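Local structure of mandalate racemase/muconate lactonizing enzyme (Unidentified, 4E4U) at residues A[2-7]-A[62-67]; A[39-44]-A[280-285]; A[118-123]-A[360-365]; A[143-148]-A[187-192]; A[215-220]-A[245-250]. The protein is a putative mandelate racemase/muconate lactonizing enzyme, probably acting on a carboxylate substrate by abstracting a proton, as its enolase-superfamily relatives do. One frame throughout, in Å; residues are numbered along the deposited sequence. Where two conformers were deposited one is given.

Interaction 1: A[2-7]-A[62-67]; sequences KIVSLE and LLNRDP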
# COMPACT_ATOMS: atom_id res chain seq x y z
N LYS A 2 -22.06 14.97 -43.78
CA LYS A 2 -20.76 15.46 -43.33
C LYS A 2 -20.76 16.94 -42.98
O LYS A 2 -21.56 17.72 -43.49
CB LYS A 2 -19.68 15.16 -44.37
CG LYS A 2 -19.77 16.03 -45.61
CD LYS A 2 -18.75 15.58 -46.65
CE LYS A 2 -18.76 16.50 -47.87
NZ LYS A 2 -17.63 16.22 -48.80
N ILE A 3 -19.84 17.33 -42.10
CA ILE A 3 -19.69 18.73 -41.72
C ILE A 3 -18.92 19.46 -42.80
O ILE A 3 -17.83 19.04 -43.18
CB ILE A 3 -18.91 18.88 -40.40
CG1 ILE A 3 -19.61 18.12 -39.27
CG2 ILE A 3 -18.74 20.35 -40.04
CD1 ILE A 3 -21.00 18.62 -38.97
N VAL A 4 -19.47 20.56 -43.31
CA VAL A 4 -18.82 21.27 -44.40
C VAL A 4 -18.37 22.68 -44.05
O VAL A 4 -17.59 23.28 -44.79
CB VAL A 4 -19.69 21.30 -45.68
CG1 VAL A 4 -19.95 19.89 -46.19
CG2 VAL A 4 -21.01 22.04 -45.43
N SER A 5 -18.85 23.22 -42.94
CA SER A 5 -18.48 24.59 -42.59
C SER A 5 -18.59 24.90 -41.10
O SER A 5 -19.33 24.25 -40.36
CB SER A 5 -19.31 25.60 -43.38
OG SER A 5 -20.67 25.54 -43.00
N LEU A 6 -17.84 25.92 -40.69
CA LEU A 6 -17.77 26.39 -39.32
C LEU A 6 -17.88 27.91 -39.30
O LEU A 6 -17.29 28.59 -40.15
CB LEU A 6 -16.43 26.00 -38.71
CG LEU A 6 -15.97 26.86 -37.53
CD1 LEU A 6 -16.72 26.47 -36.28
CD2 LEU A 6 -14.46 26.78 -37.31
N GLU A 7 -18.61 28.44 -38.33
CA GLU A 7 -18.56 29.85 -37.97
C GLU A 7 -18.23 29.95 -36.49
O GLU A 7 -18.80 29.22 -35.68
CB GLU A 7 -19.90 30.53 -38.18
CG GLU A 7 -20.41 30.61 -39.60
CD GLU A 7 -21.78 31.26 -39.67
OE1 GLU A 7 -22.29 31.70 -38.62
OE2 GLU A 7 -22.36 31.33 -40.78
N LEU A 62 -12.06 17.90 -38.34
CA LEU A 62 -13.52 17.76 -38.45
C LEU A 62 -14.08 18.06 -39.84
O LEU A 62 -15.06 17.43 -40.26
CB LEU A 62 -14.24 18.62 -37.41
CG LEU A 62 -15.77 18.44 -37.32
CD1 LEU A 62 -16.16 16.97 -37.14
CD2 LEU A 62 -16.34 19.29 -36.21
N LEU A 63 -13.49 19.02 -40.55
CA LEU A 63 -13.97 19.36 -41.88
C LEU A 63 -14.12 18.12 -42.76
O LEU A 63 -13.21 17.30 -42.85
CB LEU A 63 -13.04 20.37 -42.55
CG LEU A 63 -13.37 20.73 -44.01
CD1 LEU A 63 -14.73 21.41 -44.13
CD2 LEU A 63 -12.28 21.60 -44.62
N ASN A 64 -15.31 17.98 -43.35
CA ASN A 64 -15.67 16.87 -44.24
C ASN A 64 -15.85 15.51 -43.58
O ASN A 64 -15.91 14.48 -44.26
CB ASN A 64 -14.72 16.79 -45.45
CG ASN A 64 -14.91 17.96 -46.38
OD1 ASN A 64 -16.03 18.41 -46.61
ND2 ASN A 64 -13.81 18.48 -46.91
N ARG A 65 -15.99 15.50 -42.26
CA ARG A 65 -16.21 14.27 -41.50
C ARG A 65 -17.68 14.13 -41.08
O ARG A 65 -18.41 15.12 -40.98
CB ARG A 65 -15.32 14.23 -40.26
CG ARG A 65 -13.83 14.26 -40.56
CD ARG A 65 -13.35 13.00 -41.28
NE ARG A 65 -11.95 13.13 -41.64
CZ ARG A 65 -11.26 12.22 -42.33
NH1 ARG A 65 -11.85 11.10 -42.73
NH2 ARG A 65 -9.98 12.44 -42.62
N ASP A 66 -18.10 12.90 -40.82
CA ASP A 66 -19.46 12.62 -40.37
C ASP A 66 -19.63 13.08 -38.92
O ASP A 66 -18.86 12.68 -38.05
CB ASP A 66 -19.69 11.11 -40.47
CG ASP A 66 -21.15 10.72 -40.30
OD1 ASP A 66 -21.86 11.33 -39.47
OD2 ASP A 66 -21.58 9.77 -40.99
N PRO A 67 -20.65 13.92 -38.64
CA PRO A 67 -20.85 14.37 -37.25
C PRO A 67 -21.12 13.23 -36.26
O PRO A 67 -20.91 13.43 -35.06
CB PRO A 67 -22.08 15.28 -37.35
CG PRO A 67 -22.78 14.84 -38.59
CD PRO A 67 -21.68 14.46 -39.54
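Ile3 is gripped at both of its backbone polar groups by the type II beta turn Leu62 to Arg65, which meets the start of strand 3-12, an outer strand of the three-stranded antiparallel sheet in the enolase-type N-terminal domain. Ile3 N donates to Arg65 O over 2.9 Å, almost straight at 168°. In return Ile3 O takes a shorter but more bent bond, 2.7 Å and 145°, from Asn64 N. The turn is closed by its own bond, Arg65 N to Leu62 O. The tight part of the contact lies beside this pair. With Ile3 CG1 beside the backbone N (chi1 -58°), that atom stands 4.2 Å from Leu62 CD1, and Ile3 CD1 rests 3.9 Å from Pro67 CB. Phe58 and Ile104, from helices 47-61 and 88-109, also press on the Ile3 side chain. Lys2 and Asn64 form the looser, more exposed side: their side chains lie side by side and point the same way, with Lys2 NZ 3.5 Å from Asn64 OD1. The Arg65 guanidinium is engaged elsewhere, in a salt bridge with Glu392 of a neighbouring subunit. Farther along the strand, where Val4 and Ser5 make a classic beta bulge opposite Lys29, Leu63 CD1 touches Val4 O at 3.5 Å.

Interaction 2: A[39-44]-A[280-285]; sequences EIYSAT and QLNVAR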
# COMPACT_ATOMS: atom_id res chain seq x y z
N GLU A 39 -20.30 25.33 -27.58
CA GLU A 39 -19.59 26.34 -26.81
C GLU A 39 -18.27 25.77 -26.34
O GLU A 39 -18.17 24.59 -26.01
CB GLU A 39 -20.43 26.82 -25.62
CG GLU A 39 -19.74 27.94 -24.84
CD GLU A 39 -20.65 28.70 -23.89
OE1 GLU A 39 -21.87 28.41 -23.81
OE2 GLU A 39 -20.12 29.61 -23.22
N ILE A 40 -17.25 26.63 -26.32
CA ILE A 40 -15.90 26.27 -25.93
C ILE A 40 -15.54 26.98 -24.62
O ILE A 40 -15.75 28.18 -24.50
CB ILE A 40 -14.91 26.69 -27.03
CG1 ILE A 40 -15.16 25.84 -28.28
CG2 ILE A 40 -13.47 26.62 -26.56
CD1 ILE A 40 -14.44 26.31 -29.52
N TYR A 41 -15.03 26.22 -23.65
CA TYR A 41 -14.61 26.80 -22.38
C TYR A 41 -13.10 26.69 -22.29
O TYR A 41 -12.56 25.61 -22.03
CB TYR A 41 -15.26 26.08 -21.20
CG TYR A 41 -15.14 26.80 -19.87
CD1 TYR A 41 -15.87 27.95 -19.62
CD2 TYR A 41 -14.33 26.32 -18.85
CE1 TYR A 41 -15.79 28.61 -18.41
CE2 TYR A 41 -14.24 26.97 -17.63
CZ TYR A 41 -14.97 28.12 -17.42
OH TYR A 41 -14.90 28.80 -16.22
N SER A 42 -12.41 27.80 -22.56
CA SER A 42 -10.95 27.81 -22.55
C SER A 42 -10.47 29.24 -22.57
O SER A 42 -10.83 30.01 -23.46
CB SER A 42 -10.41 27.08 -23.78
OG SER A 42 -9.01 26.92 -23.68
N ALA A 43 -9.64 29.60 -21.60
CA ALA A 43 -9.14 30.97 -21.51
C ALA A 43 -7.65 31.05 -21.18
O ALA A 43 -7.18 32.07 -20.69
CB ALA A 43 -9.96 31.78 -20.50
N THR A 44 -6.92 29.97 -21.44
CA THR A 44 -5.46 30.04 -21.36
C THR A 44 -4.95 31.19 -22.22
O THR A 44 -4.06 31.96 -21.79
CB THR A 44 -4.83 28.73 -21.83
OG1 THR A 44 -5.41 27.64 -21.11
CG2 THR A 44 -3.33 28.74 -21.59
N GLN A 280 -17.08 18.17 -10.77
CA GLN A 280 -17.60 19.39 -11.37
C GLN A 280 -17.05 19.61 -12.77
O GLN A 280 -16.52 20.67 -13.10
CB GLN A 280 -17.28 20.57 -10.46
CG GLN A 280 -17.86 20.39 -9.07
CD GLN A 280 -17.44 21.48 -8.12
OE1 GLN A 280 -16.25 21.74 -7.95
NE2 GLN A 280 -18.42 22.11 -7.48
N LEU A 281 -17.22 18.60 -13.61
CA LEU A 281 -16.83 18.72 -15.00
C LEU A 281 -17.58 19.87 -15.67
O LEU A 281 -18.75 20.13 -15.36
CB LEU A 281 -17.09 17.39 -15.73
CG LEU A 281 -18.55 16.92 -15.81
CD1 LEU A 281 -19.28 17.46 -17.04
CD2 LEU A 281 -18.62 15.40 -15.80
N ASN A 282 -16.92 20.54 -16.60
CA ASN A 282 -17.59 21.46 -17.50
C ASN A 282 -17.59 20.80 -18.87
O ASN A 282 -16.52 20.47 -19.41
CB ASN A 282 -16.88 22.82 -17.53
CG ASN A 282 -17.63 23.85 -18.35
OD1 ASN A 282 -17.99 23.59 -19.51
ND2 ASN A 282 -17.87 25.01 -17.77
N VAL A 283 -18.78 20.58 -19.42
CA VAL A 283 -18.91 19.83 -20.68
C VAL A 283 -18.23 20.53 -21.85
O VAL A 283 -17.91 19.88 -22.85
CB VAL A 283 -20.39 19.54 -21.06
CG1 VAL A 283 -21.04 18.66 -20.01
CG2 VAL A 283 -21.18 20.84 -21.24
N ALA A 284 -18.00 21.83 -21.71
CA ALA A 284 -17.32 22.62 -22.74
C ALA A 284 -15.79 22.64 -22.58
O ALA A 284 -15.09 23.29 -23.35
CB ALA A 284 -17.88 24.04 -22.78
N ARG A 285 -15.29 21.92 -21.57
CA ARG A 285 -13.84 21.78 -21.35
C ARG A 285 -13.35 20.33 -21.40
O ARG A 285 -12.22 20.08 -21.83
CB ARG A 285 -13.44 22.40 -20.00
CG ARG A 285 -12.08 21.93 -19.48
CD ARG A 285 -11.59 22.82 -18.36
NE ARG A 285 -10.95 24.02 -18.88
CZ ARG A 285 -10.77 25.15 -18.21
NH1 ARG A 285 -11.22 25.29 -16.97
NH2 ARG A 285 -10.13 26.15 -18.80
O HOH W 1 -10.14 24.30 -21.58
O HOH W 2 -8.12 26.91 -20.91
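Tyr41, at the end of strand 35-40 of the N-terminal domain, is held against Ala284 and Arg285 in the loop that follows barrel strand 278-279. Tyr41 N donates to Ala284 O at 2.9 Å, approaching from above the carbonyl plane, while Ala284 CB packs on Tyr41 CB at 3.7 Å. The side chain of Arg285 can be followed outward from there. Its CB lies beside Tyr41 O and CD2. CG stands anti to the backbone N (chi1 162°), and the chain bends farther out, at chi3, before the guanidinium. NE donates to a water at 2.8 Å, and this water in turn donates to Tyr41 O. CZ sits beneath Tyr41 CD2, which lies over the centre of one guanidinium face. NH1 approaches the ring edge, 3.5 Å from Tyr41 CE2, and also bonds to Glu259 O. At the tip, NH2 donates at 3.0 Å to a second water, which is held as well by Ser42 OG, Ala43 N and Thr44 OG1. Ring and guanidinium planes stand 70° apart, so the tyrosine offers the cation its edge. One face of the ring is taken by Asn282, whose amide lies nearly parallel to it (13°), with ND2 3.8 Å above the ring centre. Bonds from ND2 to His309 and Asn312, with the Asx-turn bond from Ala284 N to OD1, fix the amide's rotation. The buried guanidinium's bonds described here go to neutral oxygens, Glu259 O and two waters, so its charge is probably spread over dipoles at this domain seam.

Interaction 3: A[118-123]-A[360-365]; sequences GGRIHE and PSNEPG
Arg120 and Asn362 meet where the loop leading into barrel strand 125-130 passes the loop leaving strand 357-359, its antiparallel neighbour. The arginine comes to the amide at about a right angle, the two planes 64° apart, and Asn362 OD1 lies near the guanidinium plane at its edge, 2.9 Å from Arg120 NH2. The same nitrogen donates to a water at 2.7 Å, and that water donates to Pro360 O, also at 2.7 Å, so that the water bridges the two segments. Arg120 is bent at chi3 (-75°), and its guanidinium folds back over its own loop: NH1 donates to His122 O at 2.8 Å, on a lone pair in the carbonyl plane. Glu123 OE1 adds a long charge pair with NH1, lying well out of the guanidinium plane. Between them, the loops lie at the N-terminal end of strand 125-130 of the enolase-type barrel, where Pro360 packs on Ile321 and Thr325 of helix 314-325. The proline also brings its CD within 3.5 Å of Glu123 O, and its CG within 4.2 Å of Arg120 NH1. Beyond it the chain makes an ST turn, Ser361 OG accepting from Glu363 N at 2.9 Å, while Ser361 O bonds to Tyr114 OH. Subunit neighbours approach too: Arg120 packs on His69 of a neighbouring subunit, and Gly118 forms backbone hydrogen bonds with that subunit.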
# COMPACT_ATOMS: atom_id res chain seq x y z
N GLY A 118 -28.48 7.66 -23.13
CA GLY A 118 -28.91 6.87 -21.99
C GLY A 118 -30.38 7.04 -21.67
O GLY A 118 -30.96 6.23 -20.96
N GLY A 119 -30.98 8.12 -22.17
CA GLY A 119 -32.39 8.34 -21.96
C GLY A 119 -32.69 9.15 -20.71
O GLY A 119 -31.92 9.13 -19.73
N ARG A 120 -33.82 9.83 -20.73
CA ARG A 120 -34.23 10.63 -19.58
C ARG A 120 -34.29 9.80 -18.30
O ARG A 120 -34.81 8.68 -18.28
CB ARG A 120 -35.60 11.26 -19.84
CG ARG A 120 -36.07 12.16 -18.70
CD ARG A 120 -37.52 12.57 -18.87
NE ARG A 120 -37.71 13.58 -19.90
CZ ARG A 120 -37.53 14.88 -19.72
NH1 ARG A 120 -37.11 15.34 -18.54
NH2 ARG A 120 -37.75 15.74 -20.71
N ILE A 121 -33.73 10.36 -17.23
CA ILE A 121 -33.91 9.86 -15.88
C ILE A 121 -34.68 10.90 -15.06
O ILE A 121 -35.59 10.57 -14.31
CB ILE A 121 -32.56 9.57 -15.20
CG1 ILE A 121 -31.87 8.42 -15.92
CG2 ILE A 121 -32.73 9.28 -13.71
CD1 ILE A 121 -30.45 8.19 -15.48
N HIS A 122 -34.31 12.17 -15.25
CA HIS A 122 -34.85 13.24 -14.43
C HIS A 122 -35.87 14.07 -15.18
O HIS A 122 -35.64 14.47 -16.32
CB HIS A 122 -33.71 14.14 -13.97
CG HIS A 122 -32.61 13.38 -13.29
ND1 HIS A 122 -32.75 12.86 -12.02
CD2 HIS A 122 -31.39 13.00 -13.73
CE1 HIS A 122 -31.64 12.21 -11.70
NE2 HIS A 122 -30.80 12.29 -12.72
N GLU A 123 -37.00 14.32 -14.54
CA GLU A 123 -38.00 15.22 -15.10
C GLU A 123 -37.58 16.67 -14.93
O GLU A 123 -37.91 17.53 -15.75
CB GLU A 123 -39.37 14.97 -14.47
CG GLU A 123 -39.92 13.57 -14.73
CD GLU A 123 -40.15 13.28 -16.21
OE1 GLU A 123 -40.29 14.24 -17.00
OE2 GLU A 123 -40.19 12.09 -16.58
N PRO A 360 -35.56 20.47 -18.41
CA PRO A 360 -34.90 20.19 -19.70
C PRO A 360 -35.82 20.37 -20.90
O PRO A 360 -37.01 20.07 -20.84
CB PRO A 360 -34.51 18.71 -19.57
CG PRO A 360 -34.40 18.48 -18.09
CD PRO A 360 -35.49 19.33 -17.49
N SER A 361 -35.25 20.85 -22.00
CA SER A 361 -35.97 20.96 -23.26
C SER A 361 -36.41 19.59 -23.77
O SER A 361 -35.76 18.58 -23.52
CB SER A 361 -35.07 21.63 -24.30
OG SER A 361 -35.69 21.66 -25.57
N ASN A 362 -37.53 19.56 -24.49
CA ASN A 362 -37.98 18.36 -25.19
C ASN A 362 -37.66 18.43 -26.68
O ASN A 362 -38.02 17.53 -27.45
CB ASN A 362 -39.48 18.16 -24.98
CG ASN A 362 -39.83 17.86 -23.53
OD1 ASN A 362 -39.18 17.04 -22.89
ND2 ASN A 362 -40.84 18.55 -23.01
N GLU A 363 -36.98 19.49 -27.09
CA GLU A 363 -36.65 19.70 -28.49
C GLU A 363 -35.46 18.85 -28.93
O GLU A 363 -34.64 18.44 -28.11
CB GLU A 363 -36.39 21.18 -28.76
CG GLU A 363 -37.65 22.03 -28.67
CD GLU A 363 -38.80 21.45 -29.49
OE1 GLU A 363 -38.68 21.42 -30.73
OE2 GLU A 363 -39.81 21.02 -28.88
N PRO A 364 -35.36 18.56 -30.25
CA PRO A 364 -34.24 17.74 -30.73
C PRO A 364 -32.88 18.41 -30.54
O PRO A 364 -32.77 19.64 -30.48
CB PRO A 364 -34.55 17.59 -32.23
CG PRO A 364 -36.04 17.77 -32.33
CD PRO A 364 -36.36 18.82 -31.30
N GLY A 365 -31.85 17.59 -30.43
CA GLY A 365 -30.49 18.10 -30.28
C GLY A 365 -30.24 18.62 -28.88
O GLY A 365 -30.69 18.03 -27.90
O HOH W 3 -38.21 18.11 -19.46

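Interaction 4: A[143-148]-A[187-192]; sequences DDPDLA and CELFCR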
# COMPACT_ATOMS: atom_id res chain seq x y z
N ASP A 143 -17.76 40.62 0.08
CA ASP A 143 -17.04 40.78 1.34
C ASP A 143 -17.96 40.80 2.56
O ASP A 143 -17.54 40.47 3.67
CB ASP A 143 -16.20 42.06 1.27
CG ASP A 143 -15.58 42.43 2.60
OD1 ASP A 143 -14.63 41.74 3.03
OD2 ASP A 143 -16.05 43.41 3.22
N ASP A 144 -19.22 41.18 2.34
CA ASP A 144 -20.17 41.39 3.43
C ASP A 144 -21.00 40.14 3.68
O ASP A 144 -21.82 39.75 2.85
CB ASP A 144 -21.08 42.56 3.06
CG ASP A 144 -21.95 43.04 4.22
OD1 ASP A 144 -22.37 42.21 5.05
OD2 ASP A 144 -22.21 44.26 4.28
N PRO A 145 -20.82 39.50 4.85
CA PRO A 145 -21.54 38.25 5.13
C PRO A 145 -23.04 38.44 5.31
O PRO A 145 -23.81 37.53 5.03
CB PRO A 145 -20.92 37.77 6.45
CG PRO A 145 -20.38 38.99 7.09
CD PRO A 145 -19.91 39.87 5.96
N ASP A 146 -23.45 39.62 5.77
CA ASP A 146 -24.87 39.88 5.97
C ASP A 146 -25.60 40.11 4.64
O ASP A 146 -26.73 39.66 4.46
CB ASP A 146 -25.07 41.04 6.93
CG ASP A 146 -24.58 40.71 8.34
OD1 ASP A 146 -24.92 39.62 8.84
OD2 ASP A 146 -23.86 41.54 8.93
N LEU A 147 -24.94 40.78 3.70
CA LEU A 147 -25.48 40.92 2.35
C LEU A 147 -25.59 39.55 1.69
O LEU A 147 -26.57 39.26 1.00
CB LEU A 147 -24.62 41.83 1.48
CG LEU A 147 -24.75 43.34 1.64
CD1 LEU A 147 -23.80 44.02 0.68
CD2 LEU A 147 -26.19 43.78 1.39
N ALA A 148 -24.58 38.71 1.89
CA ALA A 148 -24.61 37.35 1.36
C ALA A 148 -25.80 36.58 1.95
O ALA A 148 -26.54 35.91 1.23
CB ALA A 148 -23.31 36.62 1.66
N CYS A 187 -14.41 33.30 6.60
CA CYS A 187 -15.01 32.14 5.96
C CYS A 187 -16.05 31.49 6.87
O CYS A 187 -17.15 31.15 6.45
CB CYS A 187 -13.94 31.10 5.60
SG CYS A 187 -12.84 31.59 4.27
N GLU A 188 -15.68 31.35 8.14
CA GLU A 188 -16.56 30.78 9.14
C GLU A 188 -17.79 31.66 9.34
O GLU A 188 -18.92 31.16 9.45
CB GLU A 188 -15.80 30.64 10.46
CG GLU A 188 -16.15 29.42 11.25
CD GLU A 188 -15.38 29.31 12.55
OE1 GLU A 188 -14.16 29.60 12.58
OE2 GLU A 188 -16.02 28.93 13.54
N LEU A 189 -17.59 32.98 9.39
CA LEU A 189 -18.68 33.93 9.60
C LEU A 189 -19.68 33.93 8.45
O LEU A 189 -20.89 34.02 8.67
CB LEU A 189 -18.13 35.34 9.83
CG LEU A 189 -19.19 36.39 10.18
CD1 LEU A 189 -19.95 35.99 11.44
CD2 LEU A 189 -18.56 37.75 10.35
N PHE A 190 -19.19 33.83 7.21
CA PHE A 190 -20.09 33.70 6.07
C PHE A 190 -20.97 32.47 6.21
O PHE A 190 -22.18 32.54 6.02
CB PHE A 190 -19.30 33.62 4.76
CG PHE A 190 -19.16 34.94 4.05
CD1 PHE A 190 -18.29 35.92 4.54
CD2 PHE A 190 -19.86 35.19 2.89
CE1 PHE A 190 -18.14 37.13 3.88
CE2 PHE A 190 -19.73 36.40 2.22
CZ PHE A 190 -18.87 37.38 2.72
N CYS A 191 -20.36 31.34 6.57
CA CYS A 191 -21.14 30.12 6.74
C CYS A 191 -22.17 30.28 7.85
O CYS A 191 -23.32 29.86 7.71
CB CYS A 191 -20.25 28.91 6.98
SG CYS A 191 -19.33 28.40 5.53
N ARG A 192 -21.76 30.90 8.95
CA ARG A 192 -22.66 31.09 10.08
C ARG A 192 -23.87 31.93 9.69
O ARG A 192 -25.01 31.56 9.97
CB ARG A 192 -21.92 31.75 11.24
CG ARG A 192 -22.77 31.91 12.48
CD ARG A 192 -22.00 32.58 13.60
NE ARG A 192 -22.83 32.77 14.79
CZ ARG A 192 -22.82 31.95 15.84
NH1 ARG A 192 -22.03 30.88 15.85
NH2 ARG A 192 -23.61 32.19 16.88
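Phe190 lies with one ring face beneath Pro145, the two side chains crossing at about a right angle. Pro145 CA stands 3.7 Å from the ring centroid and only 12° off the ring normal, a CH-pi contact made by the first residue of helix 145-158. The proline ring continues over one side of the phenyl, Pro145 CB lying 3.7 Å from Phe190 CD1. From another direction Ala148 CB comes obliquely to the ring, 3.6 Å from Phe190 CE2. At the rim, near the ring plane, Asp143 O is 3.4 Å from Phe190 CE1, so that a carbonyl oxygen faces the ring's C-H edge. Helices 145-158 and 181-198 are consecutive outer helices of the enolase-type barrel, following the adjacent parallel strands 125-130 and 162-165, and the ring fills the junction between the start of the first helix and the flank of the second. Pro167, in the loop after strand 162-165, also touches this ring. The start of helix 145-158 is N-capped by Asp144, whose OD1 takes two backbone donors: Asp146 N at 2.9 Å, and Leu147 N at 3.2 Å from above the carboxylate plane. Leu189 adds a second, smaller apolar contact, its CD2 meeting Pro145 CG at 3.9 Å as the two side chains pass at a slant. Nearby, Asp146 OD1 forms a salt bridge with Arg193, a further tie from the first helix to the second.

Interaction 5: A[215-220]-A[245-250]; sequences SSAIRL and AQVAKH
His250 N, near the end of helix 241-249, donates to Val247 O at 3.0 Å and weakly, at 3.4 Å, to Gln246 O, while the CB of the same residue rests on Ile218. The contact joins two neighbouring outer helices of the enolase-type barrel, running nearly parallel: the axes of the short segments are 9.1 Å apart at closest and cross at -25°. Ile218 carries the apolar part. Its CG1 lies beside the backbone N (chi1 -70°), reaching His250 CB at 3.8 Å and also meeting Val247 CA. Beyond it, Ile218 CD1 is 3.8 Å both from His250 CB and from Gln246 O, the carbonyl that takes the weak bond. The same methyl meets the imidazole at CG and CD2 on a slant. Toward the barrel, both Ala217 and Val247 touch Phe232 of strand 231-233. Another subunit packs its Ser252 on Ile218, and from a different side of the helix Arg219 makes salt bridges with Asp203 and Asp228 of that subunit. Within the chain, Lys222 NZ reaches His250 O. The inner pair closes with Val247 CG2, set beside its own backbone N, 3.8 Å from Ala217 CB.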
# COMPACT_ATOMS: atom_id res chain seq x y z
N SER A 215 -2.47 22.06 3.76
CA SER A 215 -2.48 22.24 5.21
C SER A 215 -3.43 23.37 5.63
O SER A 215 -4.07 23.31 6.69
CB SER A 215 -1.06 22.48 5.75
OG SER A 215 -0.59 23.76 5.35
N SER A 216 -3.55 24.39 4.78
CA SER A 216 -4.46 25.50 5.02
C SER A 216 -5.90 25.09 4.77
O SER A 216 -6.80 25.43 5.55
CB SER A 216 -4.07 26.69 4.14
OG SER A 216 -4.95 27.79 4.31
N ALA A 217 -6.13 24.35 3.68
CA ALA A 217 -7.47 23.83 3.40
C ALA A 217 -7.99 22.97 4.54
O ALA A 217 -9.17 23.01 4.87
CB ALA A 217 -7.47 23.05 2.09
N ILE A 218 -7.11 22.18 5.15
CA ILE A 218 -7.51 21.35 6.29
C ILE A 218 -7.88 22.20 7.51
O ILE A 218 -8.91 21.95 8.17
CB ILE A 218 -6.42 20.29 6.60
CG1 ILE A 218 -6.40 19.25 5.48
CG2 ILE A 218 -6.66 19.63 7.96
CD1 ILE A 218 -5.17 18.38 5.48
N ARG A 219 -7.08 23.22 7.81
CA ARG A 219 -7.42 24.17 8.88
C ARG A 219 -8.79 24.79 8.64
O ARG A 219 -9.61 24.89 9.56
CB ARG A 219 -6.36 25.26 9.03
CG ARG A 219 -5.08 24.79 9.70
CD ARG A 219 -4.05 25.90 9.77
NE ARG A 219 -4.48 27.02 10.60
CZ ARG A 219 -3.93 28.23 10.56
NH1 ARG A 219 -2.94 28.49 9.72
NH2 ARG A 219 -4.38 29.19 11.36
N LEU A 220 -9.06 25.18 7.40
CA LEU A 220 -10.34 25.79 7.05
C LEU A 220 -11.48 24.78 7.20
O LEU A 220 -12.51 25.09 7.78
CB LEU A 220 -10.30 26.36 5.64
CG LEU A 220 -11.63 26.94 5.13
CD1 LEU A 220 -12.18 28.01 6.08
CD2 LEU A 220 -11.46 27.50 3.72
N ALA A 245 -6.47 14.85 -2.27
CA ALA A 245 -6.90 13.69 -1.48
C ALA A 245 -6.53 13.83 -0.00
O ALA A 245 -7.25 13.33 0.86
CB ALA A 245 -6.35 12.40 -2.05
N GLN A 246 -5.42 14.49 0.28
CA GLN A 246 -5.04 14.74 1.67
C GLN A 246 -6.10 15.56 2.39
O GLN A 246 -6.40 15.31 3.56
CB GLN A 246 -3.68 15.42 1.73
CG GLN A 246 -2.52 14.44 1.67
CD GLN A 246 -2.57 13.41 2.78
OE1 GLN A 246 -2.75 13.75 3.95
NE2 GLN A 246 -2.43 12.13 2.42
N VAL A 247 -6.67 16.54 1.69
CA VAL A 247 -7.74 17.35 2.27
C VAL A 247 -8.96 16.46 2.53
O VAL A 247 -9.53 16.46 3.63
CB VAL A 247 -8.11 18.56 1.40
CG1 VAL A 247 -9.19 19.39 2.08
CG2 VAL A 247 -6.89 19.41 1.12
N ALA A 248 -9.34 15.66 1.54
CA ALA A 248 -10.50 14.78 1.68
C ALA A 248 -10.35 13.82 2.87
O ALA A 248 -11.31 13.55 3.59
CB ALA A 248 -10.74 14.00 0.40
N LYS A 249 -9.14 13.32 3.08
CA LYS A 249 -8.88 12.39 4.17
C LYS A 249 -9.08 13.02 5.54
O LYS A 249 -9.40 12.33 6.51
CB LYS A 249 -7.45 11.83 4.07
CG LYS A 249 -7.29 10.83 2.94
CD LYS A 249 -5.83 10.51 2.69
CE LYS A 249 -5.66 9.75 1.38
NZ LYS A 249 -4.24 9.61 0.97
N HIS A 250 -8.91 14.34 5.62
CA HIS A 250 -8.90 15.04 6.90
C HIS A 250 -10.16 15.85 7.19
O HIS A 250 -10.19 16.60 8.16
CB HIS A 250 -7.67 15.95 6.99
CG HIS A 250 -6.41 15.21 7.34
ND1 HIS A 250 -6.03 15.00 8.64
CD2 HIS A 250 -5.47 14.62 6.56
CE1 HIS A 250 -4.90 14.31 8.66
NE2 HIS A 250 -4.54 14.07 7.41

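How the interactions relate
Interactions 1 and 2 reach the same antiparallel sheet of the N-terminal domain, their nearest atoms about 7 Å apart. Interaction 2 joins that sheet to the barrel about 7 Å from the chain centre, on the side of the strand ends where active sites of this family lie. Interaction 3 is about 22 Å from it, centre to centre, at a surface shared with other subunits. Interactions 4 and 5, whose centres are 21 Å apart, link successive outer helices and touch directly, Cys187 CB lying 3.6 Å from Leu220 CD1. Helix 145-158, which starts in interaction 4, goes on to supply Cys151, Glu154, Asn155 and Leu158 to the pocket holding the dithiol ligand.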